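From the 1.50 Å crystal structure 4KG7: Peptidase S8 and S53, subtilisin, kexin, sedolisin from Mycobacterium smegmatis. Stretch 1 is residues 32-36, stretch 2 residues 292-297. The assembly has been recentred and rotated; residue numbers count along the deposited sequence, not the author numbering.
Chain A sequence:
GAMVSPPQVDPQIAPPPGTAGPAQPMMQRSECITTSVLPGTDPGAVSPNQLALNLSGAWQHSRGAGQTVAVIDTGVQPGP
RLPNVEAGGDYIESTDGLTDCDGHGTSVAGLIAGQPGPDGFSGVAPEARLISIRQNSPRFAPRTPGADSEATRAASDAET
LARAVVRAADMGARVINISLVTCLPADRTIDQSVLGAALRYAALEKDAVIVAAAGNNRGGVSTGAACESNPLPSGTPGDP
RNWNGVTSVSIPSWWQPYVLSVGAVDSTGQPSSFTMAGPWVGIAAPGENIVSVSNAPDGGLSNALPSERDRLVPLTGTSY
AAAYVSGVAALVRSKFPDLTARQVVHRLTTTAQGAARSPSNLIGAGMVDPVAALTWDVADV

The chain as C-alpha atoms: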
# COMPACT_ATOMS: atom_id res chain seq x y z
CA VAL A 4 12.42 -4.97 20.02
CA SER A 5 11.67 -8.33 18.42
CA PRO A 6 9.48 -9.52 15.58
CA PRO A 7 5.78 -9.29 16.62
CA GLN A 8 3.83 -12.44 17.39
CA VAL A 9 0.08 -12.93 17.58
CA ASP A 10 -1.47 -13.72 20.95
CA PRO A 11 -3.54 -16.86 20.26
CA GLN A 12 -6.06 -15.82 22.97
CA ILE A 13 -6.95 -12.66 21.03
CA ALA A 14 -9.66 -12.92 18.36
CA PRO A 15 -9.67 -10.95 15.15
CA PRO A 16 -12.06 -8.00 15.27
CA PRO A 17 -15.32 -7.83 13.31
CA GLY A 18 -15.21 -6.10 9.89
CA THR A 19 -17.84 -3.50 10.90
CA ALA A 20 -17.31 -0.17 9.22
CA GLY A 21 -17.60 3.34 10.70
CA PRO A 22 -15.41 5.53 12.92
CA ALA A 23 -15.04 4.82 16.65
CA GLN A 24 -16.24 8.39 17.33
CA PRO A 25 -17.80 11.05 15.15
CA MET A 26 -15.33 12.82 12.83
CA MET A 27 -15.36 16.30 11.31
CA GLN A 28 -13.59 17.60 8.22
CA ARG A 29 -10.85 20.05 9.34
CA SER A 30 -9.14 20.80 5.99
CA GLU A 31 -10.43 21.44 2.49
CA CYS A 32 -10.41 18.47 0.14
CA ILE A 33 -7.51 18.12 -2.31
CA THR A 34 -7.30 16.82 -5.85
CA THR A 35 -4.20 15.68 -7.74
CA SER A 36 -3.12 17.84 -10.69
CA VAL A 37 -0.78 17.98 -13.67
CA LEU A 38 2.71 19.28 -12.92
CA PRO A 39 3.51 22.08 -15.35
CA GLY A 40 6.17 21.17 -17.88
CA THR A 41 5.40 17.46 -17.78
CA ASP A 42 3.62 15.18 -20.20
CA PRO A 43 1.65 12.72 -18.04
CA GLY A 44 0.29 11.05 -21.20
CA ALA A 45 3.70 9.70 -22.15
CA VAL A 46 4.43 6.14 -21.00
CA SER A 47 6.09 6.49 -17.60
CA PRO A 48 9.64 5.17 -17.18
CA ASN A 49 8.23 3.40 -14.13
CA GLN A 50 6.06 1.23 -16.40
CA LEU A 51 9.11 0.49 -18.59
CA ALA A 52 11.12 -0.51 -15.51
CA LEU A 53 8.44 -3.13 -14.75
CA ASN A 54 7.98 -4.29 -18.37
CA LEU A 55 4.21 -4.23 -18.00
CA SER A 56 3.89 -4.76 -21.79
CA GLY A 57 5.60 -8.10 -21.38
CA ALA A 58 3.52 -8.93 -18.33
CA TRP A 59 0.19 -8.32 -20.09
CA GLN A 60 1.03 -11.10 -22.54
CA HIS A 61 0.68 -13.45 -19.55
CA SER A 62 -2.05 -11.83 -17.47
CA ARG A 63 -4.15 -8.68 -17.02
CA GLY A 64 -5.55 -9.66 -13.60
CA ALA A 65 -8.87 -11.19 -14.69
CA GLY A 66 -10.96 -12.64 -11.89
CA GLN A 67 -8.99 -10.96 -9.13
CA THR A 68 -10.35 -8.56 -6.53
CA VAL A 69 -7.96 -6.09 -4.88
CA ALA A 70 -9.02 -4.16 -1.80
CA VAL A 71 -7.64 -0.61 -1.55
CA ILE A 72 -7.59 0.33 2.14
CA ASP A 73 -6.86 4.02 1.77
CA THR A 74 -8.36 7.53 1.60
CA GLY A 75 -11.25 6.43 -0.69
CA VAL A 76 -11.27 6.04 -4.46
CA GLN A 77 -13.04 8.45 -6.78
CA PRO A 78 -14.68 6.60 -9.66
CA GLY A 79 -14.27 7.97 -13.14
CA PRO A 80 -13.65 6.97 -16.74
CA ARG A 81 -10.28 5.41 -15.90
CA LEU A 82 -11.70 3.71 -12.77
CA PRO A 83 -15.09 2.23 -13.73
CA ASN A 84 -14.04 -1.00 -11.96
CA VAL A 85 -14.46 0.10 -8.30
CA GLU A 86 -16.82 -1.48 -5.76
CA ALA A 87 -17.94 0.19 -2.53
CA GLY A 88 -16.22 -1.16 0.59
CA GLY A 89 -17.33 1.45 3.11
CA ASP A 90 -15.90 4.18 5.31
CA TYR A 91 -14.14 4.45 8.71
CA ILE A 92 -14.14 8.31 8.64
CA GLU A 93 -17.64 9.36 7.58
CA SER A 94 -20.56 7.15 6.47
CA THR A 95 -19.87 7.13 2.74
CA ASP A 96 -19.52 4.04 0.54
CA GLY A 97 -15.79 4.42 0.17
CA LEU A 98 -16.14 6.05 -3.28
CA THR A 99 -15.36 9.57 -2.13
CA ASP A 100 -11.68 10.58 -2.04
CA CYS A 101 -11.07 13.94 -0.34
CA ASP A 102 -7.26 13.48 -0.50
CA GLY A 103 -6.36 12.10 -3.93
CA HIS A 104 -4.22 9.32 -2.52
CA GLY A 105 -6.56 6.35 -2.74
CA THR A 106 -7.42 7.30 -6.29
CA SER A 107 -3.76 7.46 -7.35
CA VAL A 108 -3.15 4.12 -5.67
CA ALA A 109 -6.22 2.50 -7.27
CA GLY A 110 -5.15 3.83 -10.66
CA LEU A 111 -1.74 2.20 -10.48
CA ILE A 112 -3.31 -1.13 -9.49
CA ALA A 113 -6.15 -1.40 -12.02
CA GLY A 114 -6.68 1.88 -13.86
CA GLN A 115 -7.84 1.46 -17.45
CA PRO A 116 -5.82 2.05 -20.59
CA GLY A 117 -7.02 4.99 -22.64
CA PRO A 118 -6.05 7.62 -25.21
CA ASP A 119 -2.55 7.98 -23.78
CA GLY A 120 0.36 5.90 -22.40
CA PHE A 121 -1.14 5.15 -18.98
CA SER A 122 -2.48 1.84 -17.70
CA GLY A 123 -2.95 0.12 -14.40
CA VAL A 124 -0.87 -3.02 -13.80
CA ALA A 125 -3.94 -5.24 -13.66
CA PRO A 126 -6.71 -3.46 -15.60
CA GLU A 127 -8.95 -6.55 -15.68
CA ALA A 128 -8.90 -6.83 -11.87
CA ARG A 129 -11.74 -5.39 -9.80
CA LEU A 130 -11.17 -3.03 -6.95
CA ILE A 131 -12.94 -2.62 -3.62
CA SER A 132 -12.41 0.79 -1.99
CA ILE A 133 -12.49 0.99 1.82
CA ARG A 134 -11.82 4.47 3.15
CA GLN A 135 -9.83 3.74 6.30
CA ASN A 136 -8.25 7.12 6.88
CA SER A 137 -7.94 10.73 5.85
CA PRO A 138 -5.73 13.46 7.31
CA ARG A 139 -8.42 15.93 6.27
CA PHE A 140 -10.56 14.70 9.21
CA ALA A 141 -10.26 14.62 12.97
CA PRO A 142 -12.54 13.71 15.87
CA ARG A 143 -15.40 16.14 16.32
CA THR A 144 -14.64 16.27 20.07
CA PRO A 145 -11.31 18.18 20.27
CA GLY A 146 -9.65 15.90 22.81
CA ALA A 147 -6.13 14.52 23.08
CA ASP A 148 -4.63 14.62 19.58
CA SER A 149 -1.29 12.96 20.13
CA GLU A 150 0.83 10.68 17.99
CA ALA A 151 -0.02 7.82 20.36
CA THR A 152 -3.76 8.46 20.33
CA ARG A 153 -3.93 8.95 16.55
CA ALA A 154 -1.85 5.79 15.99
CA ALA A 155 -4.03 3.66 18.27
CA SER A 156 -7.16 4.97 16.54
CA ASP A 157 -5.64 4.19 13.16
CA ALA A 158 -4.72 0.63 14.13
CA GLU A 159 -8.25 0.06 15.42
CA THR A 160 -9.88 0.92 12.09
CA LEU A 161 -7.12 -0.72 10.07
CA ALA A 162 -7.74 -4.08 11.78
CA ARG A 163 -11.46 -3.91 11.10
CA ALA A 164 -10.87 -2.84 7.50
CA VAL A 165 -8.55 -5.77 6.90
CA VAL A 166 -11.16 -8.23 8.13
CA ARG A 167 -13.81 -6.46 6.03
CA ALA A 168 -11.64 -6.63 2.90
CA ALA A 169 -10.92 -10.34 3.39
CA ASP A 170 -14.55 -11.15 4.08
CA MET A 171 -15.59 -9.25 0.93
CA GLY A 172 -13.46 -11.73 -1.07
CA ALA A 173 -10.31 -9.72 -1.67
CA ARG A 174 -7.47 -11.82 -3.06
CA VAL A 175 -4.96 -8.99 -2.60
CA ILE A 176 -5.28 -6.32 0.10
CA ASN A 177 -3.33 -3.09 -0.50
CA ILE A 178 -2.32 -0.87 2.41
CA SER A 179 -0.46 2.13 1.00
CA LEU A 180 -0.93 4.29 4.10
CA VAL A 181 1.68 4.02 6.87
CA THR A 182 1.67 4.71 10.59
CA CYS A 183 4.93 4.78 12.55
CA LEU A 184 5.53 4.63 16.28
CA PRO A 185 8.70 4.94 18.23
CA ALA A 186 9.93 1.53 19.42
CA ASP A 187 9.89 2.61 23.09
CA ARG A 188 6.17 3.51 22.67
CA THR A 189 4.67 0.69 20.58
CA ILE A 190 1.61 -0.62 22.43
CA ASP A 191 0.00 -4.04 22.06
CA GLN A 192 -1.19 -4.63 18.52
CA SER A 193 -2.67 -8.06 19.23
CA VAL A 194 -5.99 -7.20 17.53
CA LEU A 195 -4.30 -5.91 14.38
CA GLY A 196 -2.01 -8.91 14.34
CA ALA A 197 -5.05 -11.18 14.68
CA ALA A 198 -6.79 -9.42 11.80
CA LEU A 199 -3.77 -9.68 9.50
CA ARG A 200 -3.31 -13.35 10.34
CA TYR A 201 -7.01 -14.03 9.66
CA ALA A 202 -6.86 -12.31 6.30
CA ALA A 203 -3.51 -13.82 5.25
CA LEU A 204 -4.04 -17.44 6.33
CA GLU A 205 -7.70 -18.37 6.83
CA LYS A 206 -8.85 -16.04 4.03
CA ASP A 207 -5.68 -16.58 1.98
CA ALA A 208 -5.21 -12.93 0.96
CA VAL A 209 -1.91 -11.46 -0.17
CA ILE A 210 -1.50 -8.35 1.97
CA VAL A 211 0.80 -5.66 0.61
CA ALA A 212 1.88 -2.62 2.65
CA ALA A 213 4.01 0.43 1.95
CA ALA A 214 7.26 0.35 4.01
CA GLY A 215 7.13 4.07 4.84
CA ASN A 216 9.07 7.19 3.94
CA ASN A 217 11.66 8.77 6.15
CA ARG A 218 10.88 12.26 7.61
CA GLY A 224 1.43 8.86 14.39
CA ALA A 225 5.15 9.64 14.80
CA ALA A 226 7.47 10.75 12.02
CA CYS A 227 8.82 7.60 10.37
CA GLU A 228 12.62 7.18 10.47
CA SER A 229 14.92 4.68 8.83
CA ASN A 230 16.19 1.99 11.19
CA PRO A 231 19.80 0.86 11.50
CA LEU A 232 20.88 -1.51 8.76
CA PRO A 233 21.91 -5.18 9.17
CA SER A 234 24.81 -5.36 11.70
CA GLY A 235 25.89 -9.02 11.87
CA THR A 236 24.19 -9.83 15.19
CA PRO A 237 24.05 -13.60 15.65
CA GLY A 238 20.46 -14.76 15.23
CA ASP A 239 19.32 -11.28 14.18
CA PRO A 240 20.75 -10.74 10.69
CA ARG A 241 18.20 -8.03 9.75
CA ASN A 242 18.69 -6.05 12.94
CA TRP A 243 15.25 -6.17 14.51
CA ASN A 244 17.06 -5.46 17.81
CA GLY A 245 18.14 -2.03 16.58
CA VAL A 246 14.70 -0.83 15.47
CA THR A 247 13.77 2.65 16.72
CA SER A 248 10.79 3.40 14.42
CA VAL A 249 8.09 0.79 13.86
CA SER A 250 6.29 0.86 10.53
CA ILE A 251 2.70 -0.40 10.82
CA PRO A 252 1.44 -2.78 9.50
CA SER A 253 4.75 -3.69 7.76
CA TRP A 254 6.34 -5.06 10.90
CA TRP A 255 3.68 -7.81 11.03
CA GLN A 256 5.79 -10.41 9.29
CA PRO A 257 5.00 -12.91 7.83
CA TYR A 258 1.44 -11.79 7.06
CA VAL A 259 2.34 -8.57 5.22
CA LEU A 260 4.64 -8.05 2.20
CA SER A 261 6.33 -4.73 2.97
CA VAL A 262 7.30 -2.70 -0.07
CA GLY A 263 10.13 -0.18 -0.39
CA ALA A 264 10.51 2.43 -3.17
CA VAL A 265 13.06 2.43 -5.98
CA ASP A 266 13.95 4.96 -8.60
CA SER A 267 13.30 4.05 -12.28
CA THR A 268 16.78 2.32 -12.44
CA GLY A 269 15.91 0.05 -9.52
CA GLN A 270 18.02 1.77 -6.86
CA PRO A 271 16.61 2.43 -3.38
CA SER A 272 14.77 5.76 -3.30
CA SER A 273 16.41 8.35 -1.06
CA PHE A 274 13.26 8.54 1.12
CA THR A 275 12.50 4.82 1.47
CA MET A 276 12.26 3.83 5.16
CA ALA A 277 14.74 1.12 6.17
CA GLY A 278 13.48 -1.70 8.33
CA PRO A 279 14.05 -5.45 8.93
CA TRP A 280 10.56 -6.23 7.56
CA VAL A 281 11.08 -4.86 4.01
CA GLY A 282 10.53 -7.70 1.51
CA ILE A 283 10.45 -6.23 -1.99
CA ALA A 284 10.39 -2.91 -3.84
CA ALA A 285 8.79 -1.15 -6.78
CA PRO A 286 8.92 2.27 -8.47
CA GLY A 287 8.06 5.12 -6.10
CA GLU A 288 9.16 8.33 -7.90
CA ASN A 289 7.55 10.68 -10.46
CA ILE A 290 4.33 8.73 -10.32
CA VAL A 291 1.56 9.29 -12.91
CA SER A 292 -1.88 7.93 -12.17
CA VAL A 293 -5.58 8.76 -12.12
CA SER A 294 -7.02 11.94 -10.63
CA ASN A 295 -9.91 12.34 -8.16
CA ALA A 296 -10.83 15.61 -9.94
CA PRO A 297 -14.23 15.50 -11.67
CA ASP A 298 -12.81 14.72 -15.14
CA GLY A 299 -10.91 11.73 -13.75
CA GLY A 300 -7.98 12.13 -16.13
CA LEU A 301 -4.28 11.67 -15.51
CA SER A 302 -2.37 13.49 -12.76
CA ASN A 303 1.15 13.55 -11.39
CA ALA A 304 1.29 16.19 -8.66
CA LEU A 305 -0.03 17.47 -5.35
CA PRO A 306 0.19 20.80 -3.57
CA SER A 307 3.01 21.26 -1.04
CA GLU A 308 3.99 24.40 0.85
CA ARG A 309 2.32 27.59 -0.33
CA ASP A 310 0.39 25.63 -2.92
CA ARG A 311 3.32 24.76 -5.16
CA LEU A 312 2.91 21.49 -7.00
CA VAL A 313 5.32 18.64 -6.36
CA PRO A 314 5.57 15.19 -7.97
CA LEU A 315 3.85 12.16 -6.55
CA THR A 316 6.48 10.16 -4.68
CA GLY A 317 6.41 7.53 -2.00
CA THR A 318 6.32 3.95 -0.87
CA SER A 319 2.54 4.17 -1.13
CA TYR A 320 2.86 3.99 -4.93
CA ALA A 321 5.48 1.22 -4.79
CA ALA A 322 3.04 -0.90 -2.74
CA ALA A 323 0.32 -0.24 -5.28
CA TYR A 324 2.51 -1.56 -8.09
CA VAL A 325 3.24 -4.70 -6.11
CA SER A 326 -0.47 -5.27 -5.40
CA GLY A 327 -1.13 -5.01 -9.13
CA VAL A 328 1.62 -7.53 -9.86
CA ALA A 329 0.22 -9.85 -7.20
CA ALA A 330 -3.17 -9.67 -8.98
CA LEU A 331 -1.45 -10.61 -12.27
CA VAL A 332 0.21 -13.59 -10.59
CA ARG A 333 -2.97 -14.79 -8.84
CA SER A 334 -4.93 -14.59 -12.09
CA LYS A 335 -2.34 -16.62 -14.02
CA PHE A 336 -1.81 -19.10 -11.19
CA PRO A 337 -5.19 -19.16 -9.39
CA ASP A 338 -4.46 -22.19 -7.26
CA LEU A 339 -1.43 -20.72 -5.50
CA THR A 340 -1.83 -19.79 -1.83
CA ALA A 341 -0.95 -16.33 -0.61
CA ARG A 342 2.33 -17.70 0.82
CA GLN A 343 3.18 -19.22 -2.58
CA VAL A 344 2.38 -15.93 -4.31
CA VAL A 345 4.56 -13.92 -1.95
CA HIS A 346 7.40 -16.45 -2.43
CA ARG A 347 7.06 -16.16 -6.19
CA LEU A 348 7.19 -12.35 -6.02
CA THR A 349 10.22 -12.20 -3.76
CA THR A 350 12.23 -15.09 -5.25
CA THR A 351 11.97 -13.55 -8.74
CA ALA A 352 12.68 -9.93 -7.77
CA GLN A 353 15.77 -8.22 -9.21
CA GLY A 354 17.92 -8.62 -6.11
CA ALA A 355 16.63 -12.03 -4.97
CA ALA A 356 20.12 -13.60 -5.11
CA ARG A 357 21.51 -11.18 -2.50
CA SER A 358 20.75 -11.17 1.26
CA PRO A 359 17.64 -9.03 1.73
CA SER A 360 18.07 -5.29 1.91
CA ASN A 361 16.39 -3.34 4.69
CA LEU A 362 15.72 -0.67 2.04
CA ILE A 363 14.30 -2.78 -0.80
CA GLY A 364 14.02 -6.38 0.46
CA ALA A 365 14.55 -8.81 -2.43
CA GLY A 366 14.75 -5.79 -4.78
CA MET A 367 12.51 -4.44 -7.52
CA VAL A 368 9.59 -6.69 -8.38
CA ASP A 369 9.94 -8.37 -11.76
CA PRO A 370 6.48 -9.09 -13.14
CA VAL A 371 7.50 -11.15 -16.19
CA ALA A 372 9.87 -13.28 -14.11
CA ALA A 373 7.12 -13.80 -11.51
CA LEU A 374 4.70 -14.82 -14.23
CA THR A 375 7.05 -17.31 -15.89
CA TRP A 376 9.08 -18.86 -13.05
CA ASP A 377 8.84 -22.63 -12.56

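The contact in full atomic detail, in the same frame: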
# COMPACT_ATOMS: atom_id res chain seq x y z
N CYS A 32 -10.83 19.56 1.00
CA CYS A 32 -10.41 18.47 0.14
C CYS A 32 -9.40 18.93 -0.93
O CYS A 32 -9.37 20.08 -1.35
CB CYS A 32 -11.59 17.84 -0.57
SG CYS A 32 -12.81 17.07 0.52
N ILE A 33 -8.62 17.96 -1.38
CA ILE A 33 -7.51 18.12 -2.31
C ILE A 33 -7.79 17.21 -3.51
O ILE A 33 -8.36 16.11 -3.36
CB ILE A 33 -6.20 17.63 -1.60
CG1 ILE A 33 -5.87 18.60 -0.47
CG2 ILE A 33 -5.01 17.52 -2.53
CD1 ILE A 33 -5.95 20.02 -0.89
N THR A 34 -7.40 17.65 -4.69
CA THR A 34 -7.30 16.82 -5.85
C THR A 34 -5.89 16.85 -6.41
O THR A 34 -5.19 17.87 -6.28
CB THR A 34 -8.28 17.23 -6.95
OG1 THR A 34 -8.05 18.59 -7.34
CG2 THR A 34 -9.73 17.09 -6.45
N THR A 35 -5.48 15.75 -7.04
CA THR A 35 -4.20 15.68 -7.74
C THR A 35 -4.29 16.38 -9.10
O THR A 35 -5.35 16.42 -9.72
CB THR A 35 -3.77 14.22 -7.93
OG1 THR A 35 -4.83 13.46 -8.53
CG2 THR A 35 -3.44 13.59 -6.62
N SER A 36 -3.17 16.93 -9.55
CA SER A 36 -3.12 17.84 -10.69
C SER A 36 -1.96 17.46 -11.60
O SER A 36 -1.14 16.61 -11.28
CB SER A 36 -2.91 19.32 -10.21
OG SER A 36 -3.93 19.73 -9.30
N SER A 292 -0.73 8.79 -12.34
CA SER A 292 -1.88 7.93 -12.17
C SER A 292 -3.18 8.69 -12.41
O SER A 292 -3.20 9.69 -13.13
CB SER A 292 -1.81 7.29 -10.78
OG SER A 292 -2.79 6.29 -10.63
N VAL A 293 -4.26 8.20 -11.87
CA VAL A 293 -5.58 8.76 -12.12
C VAL A 293 -5.92 9.82 -11.07
O VAL A 293 -5.58 9.69 -9.88
CB VAL A 293 -6.61 7.59 -12.09
CG1 VAL A 293 -8.03 8.08 -12.21
CG2 VAL A 293 -6.26 6.53 -13.15
N SER A 294 -6.64 10.85 -11.50
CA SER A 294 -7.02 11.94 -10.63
C SER A 294 -8.39 11.73 -10.02
O SER A 294 -9.26 11.12 -10.66
CB SER A 294 -7.02 13.25 -11.43
OG SER A 294 -7.43 14.34 -10.63
N ASN A 295 -8.58 12.23 -8.79
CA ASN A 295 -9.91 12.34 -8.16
C ASN A 295 -10.67 13.62 -8.54
O ASN A 295 -11.76 13.86 -8.04
CB ASN A 295 -9.82 12.24 -6.64
CG ASN A 295 -8.95 13.34 -6.02
OD1 ASN A 295 -8.01 13.81 -6.64
ND2 ASN A 295 -9.24 13.69 -4.77
N ALA A 296 -10.10 14.46 -9.40
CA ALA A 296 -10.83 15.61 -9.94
C ALA A 296 -12.01 15.11 -10.77
O ALA A 296 -11.99 14.00 -11.26
CB ALA A 296 -9.91 16.47 -10.79
N PRO A 297 -13.03 15.96 -10.97
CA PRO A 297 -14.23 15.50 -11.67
C PRO A 297 -14.02 14.85 -13.04
O PRO A 297 -14.71 13.90 -13.37
CB PRO A 297 -15.06 16.79 -11.81
CG PRO A 297 -14.63 17.61 -10.64
CD PRO A 297 -13.18 17.30 -10.41
O HOH W 1 -5.79 11.29 -7.49

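The most unusual feature of this contact is that a single side-chain amide does the work of a neighbouring strand. Asn 295 reaches across to the other stretch and engages its backbone at two points: its ND2 donates to Ile 33 O at 2.9 Å, and its OD1 accepts from Thr 35 N at 3.2 Å, with N-H...acceptor angles of 154° and 155°. The carbonyl of Ile 33 and the amide of Thr 35 flank Thr 34, and the carboxamide, carrying a donor and an acceptor side by side, matches that pair much as the N-H and C=O of a single residue on a parallel neighbouring strand would. The general principle is that an asparagine side chain can satisfy a carbonyl and an amide of an extended segment outside any regular strand.

The arrangement depends on conformation at both sides. Residues 33 to 35 are extended, with phi/psi near -122/145, -123/150 and -78/150, although they belong to no regular strand. The CA-to-CB bond of Asn 295 points sideways, but with chi1 at 60° (p) and chi2 at -31° the end of its side chain comes nearer to the partner. The amide is so closely applied that Thr 34 CA lies 3.2 Å from Asn 295 OD1. Buried within the protein, Asn 295 is also the residue most covered by the other stretch, contributing 57 Å² to a modest total of 231 Å².

Ser 294 adds a third direct hydrogen bond, its OG donating to Thr 35 O at 3.1 Å. The same Ser 294 OG accepts from Ala 296 N at 2.9 Å, so the small hydroxyl, held in the t rotamer, both braces its own segment and ties it to the other segment. Serine suits this place because one atom can serve as donor and acceptor.

A water extends the polar network. Water 1 lies 2.6 Å from Thr 35 OG1 in a hydrogen bond, can donate to Val 293 O at 2.9 Å, and accepts a weak hydrogen bond from Asn 295 N at 3.2 Å. It thereby bridges a gap that the threonine does not span directly, since Thr 35 OG1 and Val 293 O are 4.1 Å apart. Thr 35, buried and in the p rotamer, thus takes part through backbone and side chain alike.

Apolar packing is limited. Thr 34, whose CA-to-CB bond points toward the partner, brings CG2 to 3.9 Å from Ala 296 CA, and the CB atoms of these two residues approach to 4.2 Å. The small, apolar Ala 296 packs here against the threonine methyl.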